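Long-range contact in protein PTHB1 (Homo sapiens, PDB 4YD8), which forms part of the BBSome, a coat complex thought to sort specific membrane proteins to the primary cilium, here as its N-terminal seven-bladed beta-propeller: residues L29-K43 with A336-V350. Sequence-based numbering, arbitrary orientation.
Sequences LCLANVDNSGNGQDK and AVRVGCLHDLKGVIV
D42 and C341 are joined twice. D42 N gives a hydrogen bond to C341 O (2.7 Å). C341 N returns one to D42 OD2 (2.9 Å), nearly straight but from above the carboxylate plane. With D42 CG beside its own backbone N (chi1 -69°), the carboxylate reaches across to G340. OD2 of D42 comes within 3.3 Å of G340 CA, where there is no side chain in the way. Water 4 links D42 OD2 to V339 O. Next along, Q41 bends at chi2 (-70°) and brings its amide to the type I' turn L342-L345. Q41 OE1 accepts from D344 N (2.7 Å), which lies well above the amide carbonyl plane, and also from water 3. With a mere alanine in place of Q41, D344 N and water 3 would probably both lose this acceptor, and the turn would be held less firmly.

The segments belong to adjoining propeller blades. Strands 29-32 and 334-342 are the first strands of their blades. The blade of 334-342 takes strand 8-17 as its outer strand, so the N-terminal strand closes the ring (velcro closure). Between the blades, L29 CB meets A336 CB (3.9 Å). L29 CD2 lies alongside R338 CG (3.7 Å), and the R338 guanidinium has L29 O over one face. In one of its two conformers, L31 touches V350 CG2 through CD1 (3.7 Å) and L342 CD2 through CD2.

Behind Q41, N39 OD1 accepts from Q41 N in an Asx turn. K43 NZ forms a salt bridge with D35 OD1 and donates to Q41 O (2.8 Å).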
# COMPACT_ATOMS: atom_id res chain seq x y z
N LEU A 29 -2.87 3.60 4.69
CA LEU A 29 -3.91 2.55 4.72
C LEU A 29 -3.33 1.17 4.41
O LEU A 29 -2.64 0.98 3.39
CB LEU A 29 -5.01 2.89 3.70
CG LEU A 29 -6.08 1.81 3.52
CD1 LEU A 29 -6.87 1.62 4.82
CD2 LEU A 29 -7.00 2.18 2.35
N CYS A 30 -3.60 0.20 5.27
CA CYS A 30 -3.15 -1.15 5.04
C CYS A 30 -4.28 -2.13 5.35
O CYS A 30 -5.01 -1.95 6.32
CB CYS A 30 -1.91 -1.45 5.89
SG CYS A 30 -1.20 -3.07 5.60
N LEU A 31 -4.44 -3.12 4.48
CA LEU A 31 -5.43 -4.18 4.67
C LEU A 31 -4.71 -5.51 4.80
O LEU A 31 -4.12 -6.00 3.83
CB LEU A 31 -6.39 -4.23 3.48
CG LEU A 31 -7.84 -3.74 3.56
CD1 LEU A 31 -8.54 -4.00 2.22
CD2 LEU A 31 -8.61 -4.41 4.71
N ALA A 32 -4.76 -6.12 5.98
CA ALA A 32 -4.00 -7.35 6.18
C ALA A 32 -4.47 -8.14 7.38
O ALA A 32 -5.13 -7.60 8.27
CB ALA A 32 -2.49 -7.02 6.36
N ASN A 33 -4.12 -9.42 7.41
CA ASN A 33 -4.48 -10.29 8.53
C ASN A 33 -3.46 -10.09 9.64
O ASN A 33 -2.69 -11.00 9.96
CB ASN A 33 -4.53 -11.75 8.08
CG ASN A 33 -5.04 -12.67 9.17
OD1 ASN A 33 -5.58 -12.22 10.17
ND2 ASN A 33 -4.86 -13.97 8.98
N VAL A 34 -3.47 -8.89 10.22
CA VAL A 34 -2.37 -8.42 11.07
C VAL A 34 -2.33 -9.16 12.42
O VAL A 34 -1.28 -9.22 13.07
CB VAL A 34 -2.47 -6.87 11.29
CG1 VAL A 34 -3.68 -6.51 12.14
CG2 VAL A 34 -1.17 -6.31 11.90
N ASP A 35 -3.45 -9.76 12.82
CA ASP A 35 -3.46 -10.54 14.05
C ASP A 35 -3.35 -12.04 13.80
O ASP A 35 -3.62 -12.84 14.70
CB ASP A 35 -4.72 -10.25 14.88
CG ASP A 35 -6.01 -10.54 14.13
OD1 ASP A 35 -5.96 -11.02 12.97
OD2 ASP A 35 -7.10 -10.32 14.71
N ASN A 36 -2.95 -12.41 12.58
CA ASN A 36 -2.72 -13.80 12.23
C ASN A 36 -3.89 -14.70 12.58
O ASN A 36 -3.71 -15.80 13.10
CB ASN A 36 -1.44 -14.28 12.91
CG ASN A 36 -0.23 -13.50 12.41
OD1 ASN A 36 0.20 -13.70 11.28
ND2 ASN A 36 0.26 -12.54 13.21
N SER A 37 -5.09 -14.22 12.30
CA SER A 37 -6.30 -14.98 12.62
C SER A 37 -6.45 -16.19 11.70
O SER A 37 -6.04 -16.16 10.54
CB SER A 37 -7.53 -14.09 12.50
OG SER A 37 -7.68 -13.64 11.17
N GLY A 38 -7.08 -17.25 12.21
CA GLY A 38 -7.22 -18.45 11.42
C GLY A 38 -8.29 -18.36 10.35
O GLY A 38 -8.25 -19.11 9.38
N ASN A 39 -9.24 -17.44 10.50
CA ASN A 39 -10.30 -17.34 9.49
C ASN A 39 -9.84 -16.55 8.26
O ASN A 39 -10.55 -16.45 7.26
CB ASN A 39 -11.56 -16.72 10.09
CG ASN A 39 -11.34 -15.32 10.64
OD1 ASN A 39 -10.41 -14.60 10.24
ND2 ASN A 39 -12.20 -14.93 11.57
N GLY A 40 -8.64 -15.99 8.36
CA GLY A 40 -8.01 -15.34 7.22
C GLY A 40 -8.58 -13.98 6.82
O GLY A 40 -8.30 -13.47 5.74
N GLN A 41 -9.39 -13.39 7.69
CA GLN A 41 -9.97 -12.08 7.40
C GLN A 41 -8.96 -10.94 7.52
O GLN A 41 -8.14 -10.92 8.44
CB GLN A 41 -11.15 -11.81 8.33
CG GLN A 41 -12.27 -12.80 8.15
CD GLN A 41 -12.95 -12.60 6.83
OE1 GLN A 41 -13.57 -11.55 6.61
NE2 GLN A 41 -12.82 -13.56 5.93
N ASP A 42 -9.04 -9.97 6.61
CA ASP A 42 -8.21 -8.77 6.77
C ASP A 42 -8.74 -7.89 7.89
O ASP A 42 -9.90 -7.99 8.28
CB ASP A 42 -8.15 -7.95 5.48
CG ASP A 42 -7.37 -8.66 4.39
OD1 ASP A 42 -6.35 -9.30 4.74
OD2 ASP A 42 -7.78 -8.57 3.22
N LYS A 43 -7.86 -7.06 8.42
CA LYS A 43 -8.28 -5.95 9.28
C LYS A 43 -7.83 -4.68 8.59
O LYS A 43 -6.91 -4.71 7.79
CB LYS A 43 -7.67 -6.04 10.68
CG LYS A 43 -8.31 -7.11 11.55
CD LYS A 43 -7.81 -8.48 11.19
CE LYS A 43 -8.70 -9.56 11.78
NZ LYS A 43 -8.26 -10.88 11.27
N ALA A 336 -6.12 6.75 -0.77
CA ALA A 336 -5.70 5.35 -0.87
C ALA A 336 -6.91 4.46 -1.04
O ALA A 336 -7.98 4.75 -0.51
CB ALA A 336 -4.91 4.92 0.38
N VAL A 337 -6.72 3.37 -1.77
CA VAL A 337 -7.75 2.35 -1.94
C VAL A 337 -7.10 0.99 -1.80
O VAL A 337 -5.97 0.78 -2.26
CB VAL A 337 -8.47 2.49 -3.30
CG1 VAL A 337 -7.48 2.47 -4.48
CG2 VAL A 337 -9.52 1.41 -3.46
N ARG A 338 -7.79 0.08 -1.11
CA ARG A 338 -7.35 -1.30 -0.97
C ARG A 338 -8.52 -2.25 -1.21
O ARG A 338 -9.68 -1.85 -1.07
CB ARG A 338 -6.74 -1.54 0.42
CG ARG A 338 -5.44 -0.75 0.65
CD ARG A 338 -4.31 -1.40 -0.13
NE ARG A 338 -3.01 -0.79 0.17
CZ ARG A 338 -2.55 0.32 -0.40
NH1 ARG A 338 -3.28 0.97 -1.30
NH2 ARG A 338 -1.35 0.79 -0.05
N VAL A 339 -8.22 -3.49 -1.58
CA VAL A 339 -9.23 -4.54 -1.72
C VAL A 339 -8.86 -5.70 -0.83
O VAL A 339 -7.71 -6.10 -0.77
CB VAL A 339 -9.34 -5.02 -3.18
CG1 VAL A 339 -10.32 -6.19 -3.31
CG2 VAL A 339 -9.77 -3.87 -4.07
N GLY A 340 -9.84 -6.28 -0.14
CA GLY A 340 -9.50 -7.41 0.70
C GLY A 340 -10.68 -8.18 1.19
O GLY A 340 -11.80 -8.02 0.69
N CYS A 341 -10.43 -9.02 2.19
CA CYS A 341 -11.46 -9.89 2.73
C CYS A 341 -11.96 -9.38 4.07
O CYS A 341 -11.24 -9.42 5.08
CB CYS A 341 -10.93 -11.31 2.86
SG CYS A 341 -12.14 -12.48 3.47
N LEU A 342 -13.20 -8.90 4.08
CA LEU A 342 -13.83 -8.32 5.26
C LEU A 342 -15.24 -8.85 5.34
O LEU A 342 -15.82 -9.15 4.31
CB LEU A 342 -13.85 -6.80 5.18
CG LEU A 342 -12.48 -6.12 5.01
CD1 LEU A 342 -12.67 -4.67 4.62
CD2 LEU A 342 -11.72 -6.19 6.32
N HIS A 343 -15.76 -8.98 6.55
CA HIS A 343 -17.13 -9.46 6.75
C HIS A 343 -17.31 -10.82 6.06
O HIS A 343 -18.39 -11.15 5.55
CB HIS A 343 -18.13 -8.41 6.22
CG HIS A 343 -19.57 -8.74 6.49
ND1 HIS A 343 -20.02 -9.20 7.71
CD2 HIS A 343 -20.67 -8.65 5.70
CE1 HIS A 343 -21.32 -9.39 7.65
NE2 HIS A 343 -21.74 -9.07 6.45
N ASP A 344 -16.23 -11.59 6.04
CA ASP A 344 -16.19 -12.94 5.47
C ASP A 344 -16.50 -12.97 3.98
O ASP A 344 -16.95 -13.98 3.45
CB ASP A 344 -17.15 -13.86 6.21
CG ASP A 344 -16.89 -13.89 7.70
OD1 ASP A 344 -15.71 -14.04 8.09
OD2 ASP A 344 -17.86 -13.74 8.47
N LEU A 345 -16.24 -11.85 3.32
CA LEU A 345 -16.47 -11.68 1.89
C LEU A 345 -15.20 -11.23 1.21
O LEU A 345 -14.46 -10.42 1.76
CB LEU A 345 -17.57 -10.64 1.65
CG LEU A 345 -18.94 -11.06 2.18
CD1 LEU A 345 -19.86 -9.86 2.29
CD2 LEU A 345 -19.53 -12.10 1.27
N LYS A 346 -14.93 -11.75 0.01
CA LYS A 346 -13.75 -11.29 -0.73
C LYS A 346 -14.11 -10.08 -1.60
O LYS A 346 -15.29 -9.80 -1.84
CB LYS A 346 -13.16 -12.41 -1.59
CG LYS A 346 -12.72 -13.65 -0.82
CD LYS A 346 -11.74 -14.47 -1.64
CE LYS A 346 -11.21 -15.67 -0.88
NZ LYS A 346 -12.27 -16.70 -0.65
N GLY A 347 -13.09 -9.37 -2.06
CA GLY A 347 -13.29 -8.26 -2.98
C GLY A 347 -14.00 -7.05 -2.39
O GLY A 347 -14.66 -6.31 -3.12
N VAL A 348 -13.85 -6.83 -1.09
CA VAL A 348 -14.39 -5.63 -0.46
C VAL A 348 -13.45 -4.45 -0.72
O VAL A 348 -12.25 -4.56 -0.52
CB VAL A 348 -14.60 -5.81 1.05
CG1 VAL A 348 -14.87 -4.46 1.73
CG2 VAL A 348 -15.75 -6.80 1.32
N ILE A 349 -14.00 -3.33 -1.16
CA ILE A 349 -13.23 -2.12 -1.42
C ILE A 349 -13.15 -1.26 -0.17
O ILE A 349 -14.18 -1.00 0.46
CB ILE A 349 -13.85 -1.26 -2.55
CG1 ILE A 349 -13.85 -2.01 -3.88
CG2 ILE A 349 -13.09 0.07 -2.73
CD1 ILE A 349 -14.52 -1.21 -4.98
N VAL A 350 -11.95 -0.84 0.19
CA VAL A 350 -11.79 0.08 1.31
C VAL A 350 -11.15 1.36 0.78
O VAL A 350 -10.10 1.31 0.15
CB VAL A 350 -10.91 -0.50 2.43
CG1 VAL A 350 -10.75 0.52 3.58
CG2 VAL A 350 -11.49 -1.84 2.93
O HOH W 1 -0.52 -1.27 2.19
O HOH W 2 -2.64 -3.34 2.26
O HOH W 3 -14.03 -10.33 8.99
O HOH W 4 -6.17 -7.61 1.19